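Local coordinates for protein purine nucleoside phosphorylase (Caulobacter vibrioides, PDB 1XFJ) that probably works as a purine nucleoside phosphorylase, splitting inosine and methylthioadenosine with phosphate and also deaminating adenosine, at residues Ile35-Gln46 and Asp247-Ser255; Asp113-Glu123 and Asn158-Ile167. All coordinates share one frame; numbering follows the deposited sequence.

Contact 1 of 2, residues Ile35-Gln46 and Asp247-Ser255; sequences IYDSLNVGRGSQ and DGDYGRLLS
Tyr-36 OH donates to Asp-249 OD2 (2.6 Å) on the anti lone pair, ring and carboxylate planes being 65° apart. The same oxygen takes Gln-46 N (2.9 Å) from above the carboxylate plane. Asp-249 CG stands anti to its backbone N (chi1 -168°), which carries the acid across to the 35-46 loop. Its other oxygen, OD1, accepts Arg-252 NH2 on its syn lone pair, a salt bridge lying in the guanidinium plane, while Ser-45 CB lies over a face of that group. Packing is tight where Gly-42, having no side chain, sets its CA against Arg-252 CG (3.5 Å). Beside it, Asn-40 OD1 closes an Asx turn with Gly-42 N and receives Arg-252 N (2.8 Å) from the opposite face of its amide plane. Val-41 N bonds Arg-252 O (3.2 Å), and Val-41 CG2 sits on Leu-254 CB (3.7 Å) under helix 49-62. The rim is looser: exposed Ile-35 merely slides its CG2 past the Asp-247 carboxylate. Separately, a water bridges Ile-35 O to Gly-251 N. With both carboxylate oxygens engaged, one by an arginine, Asp-249 is probably ionised; a negative charge there would strengthen the two bonds that OD2 accepts from the loop.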
loop_
_atom_site.group_PDB
_atom_site.type_symbol
_atom_site.label_atom_id
_atom_site.label_comp_id
_atom_site.label_asym_id
_atom_site.label_seq_id
_atom_site.Cartn_x
_atom_site.Cartn_y
_atom_site.Cartn_z
ATOM N N ILE A 35 -2.713 9.960 18.861
ATOM C CA ILE A 35 -2.370 10.133 17.457
ATOM C C ILE A 35 -2.627 8.860 16.656
ATOM O O ILE A 35 -2.754 8.903 15.433
ATOM C CB ILE A 35 -0.887 10.534 17.285
ATOM C CG1 ILE A 35 0.022 9.453 17.868
ATOM C CG2 ILE A 35 -0.629 11.867 17.972
ATOM C CD1 ILE A 35 1.493 9.660 17.554
ATOM N N TYR A 36 -2.716 7.730 17.350
ATOM C CA TYR A 36 -2.942 6.446 16.692
ATOM C C TYR A 36 -4.429 6.114 16.613
ATOM O O TYR A 36 -4.812 5.059 16.097
ATOM C CB TYR A 36 -2.230 5.335 17.469
ATOM C CG TYR A 36 -0.767 5.614 17.727
ATOM C CD1 TYR A 36 0.157 5.609 16.686
ATOM C CD2 TYR A 36 -0.310 5.901 19.013
ATOM C CE1 TYR A 36 1.504 5.886 16.917
ATOM C CE2 TYR A 36 1.029 6.178 19.258
ATOM C CZ TYR A 36 1.931 6.172 18.208
ATOM O OH TYR A 36 3.254 6.462 18.458
ATOM N N ASP A 37 -5.254 7.034 17.107
ATOM C CA ASP A 37 -6.706 6.871 17.169
ATOM C C ASP A 37 -7.337 5.763 16.333
ATOM O O ASP A 37 -7.570 5.899 15.136
ATOM C CB ASP A 37 -7.399 8.211 16.895
ATOM C CG ASP A 37 -8.922 8.115 16.957
ATOM O OD1 ASP A 37 -9.451 7.236 17.674
ATOM O OD2 ASP A 37 -9.594 8.932 16.292
ATOM N N SER A 38 -7.558 4.604 16.983
ATOM C CA SER A 38 -8.305 3.451 16.494
ATOM C C SER A 38 -7.394 2.469 15.765
ATOM O O SER A 38 -6.679 1.652 16.351
ATOM C CB SER A 38 -9.443 3.901 15.578
ATOM O OG SER A 38 -10.617 3.142 15.811
ATOM N N LEU A 39 -7.560 2.364 14.411
ATOM C CA LEU A 39 -6.940 1.288 13.632
ATOM C C LEU A 39 -5.494 1.347 13.151
ATOM O O LEU A 39 -5.225 1.266 11.950
ATOM C CB LEU A 39 -7.849 0.960 12.447
ATOM C CG LEU A 39 -7.848 -0.497 11.980
ATOM C CD1 LEU A 39 -8.382 -1.397 13.087
ATOM C CD2 LEU A 39 -8.715 -0.622 10.734
ATOM N N ASN A 40 -4.566 1.420 14.096
ATOM C CA ASN A 40 -3.144 1.457 13.778
ATOM C C ASN A 40 -2.565 0.043 13.746
ATOM O O ASN A 40 -2.617 -0.680 14.744
ATOM C CB ASN A 40 -2.409 2.302 14.821
ATOM C CG ASN A 40 -0.905 2.197 14.700
ATOM O OD1 ASN A 40 -0.362 2.159 13.595
ATOM N ND2 ASN A 40 -0.220 2.166 15.841
ATOM N N VAL A 41 -2.001 -0.347 12.604
ATOM C CA VAL A 41 -1.434 -1.686 12.459
ATOM C C VAL A 41 0.096 -1.709 12.485
ATOM O O VAL A 41 0.710 -2.761 12.283
ATOM C CB VAL A 41 -1.909 -2.355 11.142
ATOM C CG1 VAL A 41 -3.426 -2.492 11.142
ATOM C CG2 VAL A 41 -1.443 -1.543 9.942
ATOM N N GLY A 42 0.705 -0.557 12.755
ATOM C CA GLY A 42 2.156 -0.463 12.788
ATOM C C GLY A 42 2.878 -1.116 13.956
ATOM O O GLY A 42 2.968 -0.545 15.046
ATOM N N ARG A 43 3.407 -2.315 13.731
ATOM C CA ARG A 43 4.136 -3.023 14.777
ATOM C C ARG A 43 5.452 -2.313 15.107
ATOM O O ARG A 43 6.022 -2.503 16.185
ATOM C CB ARG A 43 4.419 -4.462 14.336
ATOM C CG ARG A 43 3.251 -5.409 14.545
ATOM C CD ARG A 43 3.565 -6.788 13.997
ATOM N NE ARG A 43 2.602 -7.788 14.444
ATOM C CZ ARG A 43 2.613 -9.057 14.050
ATOM N NH1 ARG A 43 3.537 -9.475 13.195
ATOM N NH2 ARG A 43 1.714 -9.911 14.525
ATOM N N GLY A 44 5.921 -1.487 14.179
ATOM C CA GLY A 44 7.167 -0.771 14.393
ATOM C C GLY A 44 6.947 0.628 14.935
ATOM O O GLY A 44 7.899 1.395 15.094
ATOM N N SER A 45 5.692 0.961 15.222
ATOM C CA SER A 45 5.348 2.281 15.744
ATOM C C SER A 45 5.565 2.349 17.250
ATOM O O SER A 45 5.959 1.363 17.875
ATOM C CB SER A 45 3.888 2.616 15.424
ATOM O OG SER A 45 3.000 1.842 16.212
ATOM N N GLN A 46 5.300 3.514 17.831
ATOM C CA GLN A 46 5.474 3.716 19.264
ATOM C C GLN A 46 4.160 3.591 20.035
ATOM O O GLN A 46 4.059 3.993 21.193
ATOM C CB GLN A 46 6.134 5.077 19.508
ATOM C CG GLN A 46 7.605 5.098 19.091
ATOM C CD GLN A 46 8.200 6.494 19.036
ATOM O OE1 GLN A 46 7.942 7.257 18.104
ATOM N NE2 GLN A 46 8.996 6.835 20.039
ATOM N N ASP A 247 4.343 15.676 15.308
ATOM C CA ASP A 247 4.110 14.436 16.036
ATOM C C ASP A 247 5.374 13.632 15.749
ATOM O O ASP A 247 5.909 13.691 14.642
ATOM C CB ASP A 247 2.887 13.677 15.506
ATOM C CG ASP A 247 1.597 14.470 15.633
ATOM O OD1 ASP A 247 1.433 15.208 16.626
ATOM O OD2 ASP A 247 0.732 14.337 14.738
ATOM N N GLY A 248 5.860 12.899 16.740
ATOM C CA GLY A 248 7.070 12.126 16.538
ATOM C C GLY A 248 6.809 10.753 15.959
ATOM O O GLY A 248 7.717 9.932 15.868
ATOM N N ASP A 249 5.568 10.505 15.556
ATOM C CA ASP A 249 5.194 9.215 14.990
ATOM C C ASP A 249 3.808 9.343 14.371
ATOM O O ASP A 249 3.202 10.411 14.409
ATOM C CB ASP A 249 5.198 8.153 16.098
ATOM C CG ASP A 249 5.103 6.736 15.565
ATOM O OD1 ASP A 249 5.573 6.477 14.437
ATOM O OD2 ASP A 249 4.574 5.868 16.291
ATOM N N TYR A 250 3.307 8.254 13.803
ATOM C CA TYR A 250 1.990 8.273 13.179
ATOM C C TYR A 250 1.439 6.864 13.058
ATOM O O TYR A 250 2.191 5.890 13.088
ATOM C CB TYR A 250 2.081 8.915 11.793
ATOM C CG TYR A 250 3.270 8.434 10.992
ATOM C CD1 TYR A 250 3.199 7.283 10.210
ATOM C CD2 TYR A 250 4.490 9.104 11.069
ATOM C CE1 TYR A 250 4.323 6.805 9.524
ATOM C CE2 TYR A 250 5.610 8.640 10.395
ATOM C CZ TYR A 250 5.526 7.494 9.628
ATOM O OH TYR A 250 6.652 7.043 8.978
ATOM N N GLY A 251 0.120 6.767 12.937
ATOM C CA GLY A 251 -0.513 5.472 12.793
ATOM C C GLY A 251 -0.280 4.973 11.380
ATOM O O GLY A 251 0.018 5.770 10.486
ATOM N N ARG A 252 -0.408 3.664 11.181
ATOM C CA ARG A 252 -0.206 3.060 9.869
ATOM C C ARG A 252 -1.488 2.387 9.387
ATOM O O ARG A 252 -2.147 1.670 10.143
ATOM C CB ARG A 252 0.918 2.013 9.923
ATOM C CG ARG A 252 2.119 2.410 10.778
ATOM C CD ARG A 252 2.719 3.736 10.341
ATOM N NE ARG A 252 3.688 4.226 11.318
ATOM C CZ ARG A 252 4.875 3.672 11.542
ATOM N NH1 ARG A 252 5.252 2.603 10.849
ATOM N NH2 ARG A 252 5.678 4.176 12.470
ATOM N N LEU A 253 -1.831 2.627 8.126
ATOM C CA LEU A 253 -3.021 2.050 7.513
ATOM C C LEU A 253 -2.662 0.743 6.825
ATOM O O LEU A 253 -1.600 0.630 6.220
ATOM C CB LEU A 253 -3.573 2.996 6.455
ATOM C CG LEU A 253 -3.935 4.404 6.908
ATOM C CD1 LEU A 253 -4.019 5.324 5.690
ATOM C CD2 LEU A 253 -5.260 4.356 7.656
ATOM N N LEU A 254 -3.555 -0.235 6.897
ATOM C CA LEU A 254 -3.300 -1.506 6.240
ATOM C C LEU A 254 -4.147 -1.615 4.980
ATOM O O LEU A 254 -5.256 -1.094 4.921
ATOM C CB LEU A 254 -3.643 -2.676 7.163
ATOM C CG LEU A 254 -3.175 -4.032 6.619
ATOM C CD1 LEU A 254 -1.665 -4.109 6.730
ATOM C CD2 LEU A 254 -3.811 -5.171 7.391
ATOM N N SER A 255 -3.602 -2.278 3.967
ATOM C CA SER A 255 -4.307 -2.523 2.715
ATOM C C SER A 255 -3.995 -3.987 2.475
ATOM O O SER A 255 -2.839 -4.389 2.569
ATOM C CB SER A 255 -3.750 -1.661 1.583
ATOM O OG SER A 255 -3.987 -0.286 1.831
HETATM O O HOH W 1 -1.151 9.491 13.320
HETATM O O HOH W 2 -5.685 0.673 9.051
HETATM O O HOH W 3 8.118 2.802 12.577
#

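Contact 2 of 2, residues Asp113-Glu123 and Asn158-Ile167; sequences DCAPVLLVDPE and NITGVVGPCI
The carboxylate of Asp-121 and the amide of Asn-158 meet with their planes 53° apart: Asn-158 ND2 comes from above the carboxylate plane to Asp-121 OD1 (3.0 Å), yet OD1 lies in the amide plane. They close one end of an antiparallel pair, strands 115-121 and 160-163, neighbours inside a six-stranded mixed sheet, between strands 126-132 and 221-224. Glu-123 N reaches that same OD1 almost along its C-O bond, making an Asx turn at the end of strand 115-121, and Ala-124 N donates to it too. Asp-121 CG is anti to the backbone N (chi1 177°), swinging the acid across to Asn-158, while OD2 holds Ser-155 N. Leu-118 with Val-162 and Val-120 with Thr-160 are hydrogen-bonded pairs; Val-117 with Val-163 and Leu-119 with Gly-161 are non-hydrogen-bonded ones, where Leu-119 CG lies beside Gly-161 CA (4.2 Å). Leu-118, Val-120, Thr-160 and Val-162 face helix 12-15 and strand 20-25. On the other face Leu-119 CD2 meets Ile-159 CG2 (4.1 Å) and Ala-115 CB meets Val-163 CG1 (3.8 Å). Past Gly-164, whose N bonds Pro-116 O, the chains leave sheet pairing but stay joined: Ile-167 N donates in plane to a lone pair of Asp-113 O (2.8 Å). Asp-113 turns its carboxylate to Arg-240 N, Thr-229 and Ser-238, with Ile-167 CD1 crossing close to OD2. Between these last residues a water accepts from Asp-113 N (2.9 Å) and donates to Cys-114 O (2.7 Å) and Pro-165 O (3.0 Å).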
loop_
_atom_site.group_PDB
_atom_site.type_symbol
_atom_site.label_atom_id
_atom_site.label_comp_id
_atom_site.label_asym_id
_atom_site.label_seq_id
_atom_site.Cartn_x
_atom_site.Cartn_y
_atom_site.Cartn_z
ATOM N N ASP A 113 0.631 7.548 3.668
ATOM C CA ASP A 113 0.992 8.499 2.610
ATOM C C ASP A 113 1.539 7.738 1.402
ATOM O O ASP A 113 1.212 8.056 0.265
ATOM C CB ASP A 113 2.042 9.512 3.071
ATOM C CG ASP A 113 1.432 10.723 3.751
ATOM O OD1 ASP A 113 0.186 10.811 3.837
ATOM O OD2 ASP A 113 2.207 11.596 4.195
ATOM N N CYS A 114 2.376 6.737 1.645
ATOM C CA CYS A 114 2.919 5.962 0.541
ATOM C C CYS A 114 1.775 5.205 -0.114
ATOM O O CYS A 114 0.725 5.013 0.494
ATOM C CB CYS A 114 4.017 5.020 1.037
ATOM S SG CYS A 114 5.487 5.953 1.526
ATOM N N ALA A 115 1.975 4.778 -1.354
ATOM C CA ALA A 115 0.915 4.104 -2.092
ATOM C C ALA A 115 0.835 2.592 -1.975
ATOM O O ALA A 115 1.763 1.877 -2.360
ATOM C CB ALA A 115 1.005 4.490 -3.563
ATOM N N PRO A 116 -0.281 2.079 -1.427
ATOM C CA PRO A 116 -0.420 0.628 -1.307
ATOM C C PRO A 116 -0.992 0.147 -2.639
ATOM O O PRO A 116 -1.796 0.844 -3.258
ATOM C CB PRO A 116 -1.412 0.474 -0.159
ATOM C CG PRO A 116 -2.322 1.645 -0.358
ATOM C CD PRO A 116 -1.360 2.779 -0.704
ATOM N N VAL A 117 -0.569 -1.025 -3.089
ATOM C CA VAL A 117 -1.068 -1.556 -4.349
ATOM C C VAL A 117 -1.531 -2.991 -4.176
ATOM O O VAL A 117 -0.797 -3.832 -3.664
ATOM C CB VAL A 117 0.017 -1.519 -5.451
ATOM C CG1 VAL A 117 -0.589 -1.927 -6.788
ATOM C CG2 VAL A 117 0.621 -0.126 -5.543
ATOM N N LEU A 118 -2.761 -3.261 -4.600
ATOM C CA LEU A 118 -3.314 -4.604 -4.514
ATOM C C LEU A 118 -3.429 -5.127 -5.940
ATOM O O LEU A 118 -3.991 -4.457 -6.812
ATOM C CB LEU A 118 -4.687 -4.571 -3.843
ATOM C CG LEU A 118 -4.696 -4.003 -2.421
ATOM C CD1 LEU A 118 -6.115 -4.036 -1.861
ATOM C CD2 LEU A 118 -3.754 -4.810 -1.539
ATOM N N LEU A 119 -2.881 -6.314 -6.176
ATOM C CA LEU A 119 -2.905 -6.911 -7.503
ATOM C C LEU A 119 -3.458 -8.322 -7.467
ATOM O O LEU A 119 -3.399 -8.997 -6.440
ATOM C CB LEU A 119 -1.495 -6.968 -8.095
ATOM C CG LEU A 119 -0.682 -5.679 -8.152
ATOM C CD1 LEU A 119 0.113 -5.531 -6.867
ATOM C CD2 LEU A 119 0.267 -5.732 -9.345
ATOM N N VAL A 120 -3.967 -8.775 -8.605
ATOM C CA VAL A 120 -4.524 -10.112 -8.688
ATOM C C VAL A 120 -4.640 -10.608 -10.119
ATOM O O VAL A 120 -4.917 -9.835 -11.032
ATOM C CB VAL A 120 -5.938 -10.160 -8.050
ATOM C CG1 VAL A 120 -6.835 -9.133 -8.707
ATOM C CG2 VAL A 120 -6.544 -11.552 -8.200
ATOM N N ASP A 121 -4.389 -11.899 -10.306
ATOM C CA ASP A 121 -4.560 -12.533 -11.607
ATOM C C ASP A 121 -5.708 -13.486 -11.283
ATOM O O ASP A 121 -5.497 -14.520 -10.652
ATOM C CB ASP A 121 -3.332 -13.339 -12.022
ATOM C CG ASP A 121 -3.538 -14.055 -13.344
ATOM O OD1 ASP A 121 -4.700 -14.405 -13.645
ATOM O OD2 ASP A 121 -2.551 -14.283 -14.074
ATOM N N PRO A 122 -6.937 -13.138 -11.697
ATOM C CA PRO A 122 -8.125 -13.958 -11.439
ATOM C C PRO A 122 -8.174 -15.342 -12.087
ATOM O O PRO A 122 -9.012 -16.168 -11.720
ATOM C CB PRO A 122 -9.267 -13.050 -11.889
ATOM C CG PRO A 122 -8.664 -12.301 -13.020
ATOM C CD PRO A 122 -7.290 -11.940 -12.482
ATOM N N GLU A 123 -7.289 -15.598 -13.044
ATOM C CA GLU A 123 -7.261 -16.902 -13.705
ATOM C C GLU A 123 -6.264 -17.831 -13.030
ATOM O O GLU A 123 -6.577 -18.987 -12.730
ATOM C CB GLU A 123 -6.910 -16.746 -15.188
ATOM C CG GLU A 123 -6.729 -18.068 -15.937
ATOM C CD GLU A 123 -7.882 -19.034 -15.714
ATOM O OE1 GLU A 123 -9.048 -18.591 -15.747
ATOM O OE2 GLU A 123 -7.622 -20.241 -15.515
ATOM N N ASN A 158 -3.025 -10.377 -17.655
ATOM C CA ASN A 158 -4.274 -10.780 -17.020
ATOM C C ASN A 158 -4.367 -10.266 -15.587
ATOM O O ASN A 158 -5.282 -10.626 -14.847
ATOM C CB ASN A 158 -4.408 -12.302 -17.021
ATOM C CG ASN A 158 -5.854 -12.753 -17.042
ATOM O OD1 ASN A 158 -6.576 -12.500 -18.009
ATOM N ND2 ASN A 158 -6.288 -13.414 -15.975
ATOM N N ILE A 159 -3.423 -9.414 -15.202
ATOM C CA ILE A 159 -3.398 -8.868 -13.851
ATOM C C ILE A 159 -4.152 -7.552 -13.703
ATOM O O ILE A 159 -4.117 -6.700 -14.590
ATOM C CB ILE A 159 -1.935 -8.640 -13.375
ATOM C CG1 ILE A 159 -1.236 -9.982 -13.172
ATOM C CG2 ILE A 159 -1.918 -7.821 -12.082
ATOM C CD1 ILE A 159 0.263 -9.862 -12.934
ATOM N N THR A 160 -4.855 -7.408 -12.583
ATOM C CA THR A 160 -5.567 -6.173 -12.274
ATOM C C THR A 160 -4.805 -5.581 -11.089
ATOM O O THR A 160 -4.465 -6.296 -10.140
ATOM C CB THR A 160 -7.039 -6.432 -11.866
ATOM O OG1 THR A 160 -7.783 -6.869 -13.009
ATOM C CG2 THR A 160 -7.682 -5.161 -11.318
ATOM N N GLY A 161 -4.516 -4.286 -11.158
ATOM C CA GLY A 161 -3.786 -3.630 -10.088
ATOM C C GLY A 161 -4.444 -2.326 -9.691
ATOM O O GLY A 161 -4.759 -1.494 -10.543
ATOM N N VAL A 162 -4.652 -2.143 -8.392
ATOM C CA VAL A 162 -5.297 -0.939 -7.892
ATOM C C VAL A 162 -4.464 -0.225 -6.843
ATOM O O VAL A 162 -3.947 -0.850 -5.914
ATOM C CB VAL A 162 -6.671 -1.270 -7.272
ATOM C CG1 VAL A 162 -7.305 -0.010 -6.697
ATOM C CG2 VAL A 162 -7.570 -1.899 -8.321
ATOM N N VAL A 163 -4.340 1.088 -7.001
ATOM C CA VAL A 163 -3.590 1.909 -6.059
ATOM C C VAL A 163 -4.587 2.416 -5.022
ATOM O O VAL A 163 -5.645 2.927 -5.374
ATOM C CB VAL A 163 -2.932 3.105 -6.780
ATOM C CG1 VAL A 163 -2.062 3.890 -5.808
ATOM C CG2 VAL A 163 -2.098 2.598 -7.951
ATOM N N GLY A 164 -4.250 2.279 -3.742
ATOM C CA GLY A 164 -5.164 2.714 -2.702
ATOM C C GLY A 164 -4.952 4.130 -2.209
ATOM O O GLY A 164 -4.294 4.938 -2.872
ATOM N N PRO A 165 -5.517 4.465 -1.039
ATOM C CA PRO A 165 -5.369 5.807 -0.474
ATOM C C PRO A 165 -3.886 6.103 -0.284
ATOM O O PRO A 165 -3.124 5.236 0.136
ATOM C CB PRO A 165 -6.107 5.708 0.861
ATOM C CG PRO A 165 -7.127 4.625 0.619
ATOM C CD PRO A 165 -6.322 3.606 -0.154
ATOM N N CYS A 166 -3.478 7.322 -0.611
ATOM C CA CYS A 166 -2.087 7.727 -0.467
ATOM C C CYS A 166 -2.049 9.245 -0.510
ATOM O O CYS A 166 -3.090 9.882 -0.651
ATOM C CB CYS A 166 -1.233 7.134 -1.597
ATOM S SG CYS A 166 -1.644 7.707 -3.267
ATOM N N ILE A 167 -0.865 9.830 -0.377
ATOM C CA ILE A 167 -0.776 11.278 -0.416
ATOM C C ILE A 167 -1.036 11.718 -1.859
ATOM O O ILE A 167 -0.395 11.244 -2.799
ATOM C CB ILE A 167 0.597 11.764 0.107
ATOM C CG1 ILE A 167 0.582 13.286 0.259
ATOM C CG2 ILE A 167 1.716 11.271 -0.801
ATOM C CD1 ILE A 167 1.751 13.826 1.079
HETATM O O HOH W 4 -1.129 5.679 2.387
#

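Contact 2 is the core element, its centre about 7 Å from the centre of the chain, whereas the centre of contact 1 lies about 14 Å from it and that contact is only partly buried. Each belongs to a different sheet of the alpha-beta-beta-alpha fold: contact 2 joins two inner strands of the six-stranded sheet, and contact 1 fastens a loop to the lead-in of strand 253-259 in the five-stranded one. The two contacts touch at Ser-255 OG and Pro-116 CB (3.3 Å). Contact 2 rests mainly on backbone bonds and aliphatic packing, with one side-chain bond at its end; contact 1 depends more on charged and amide side chains and three waters. Along the chain, contact 2 is nested within the loop closed by contact 1.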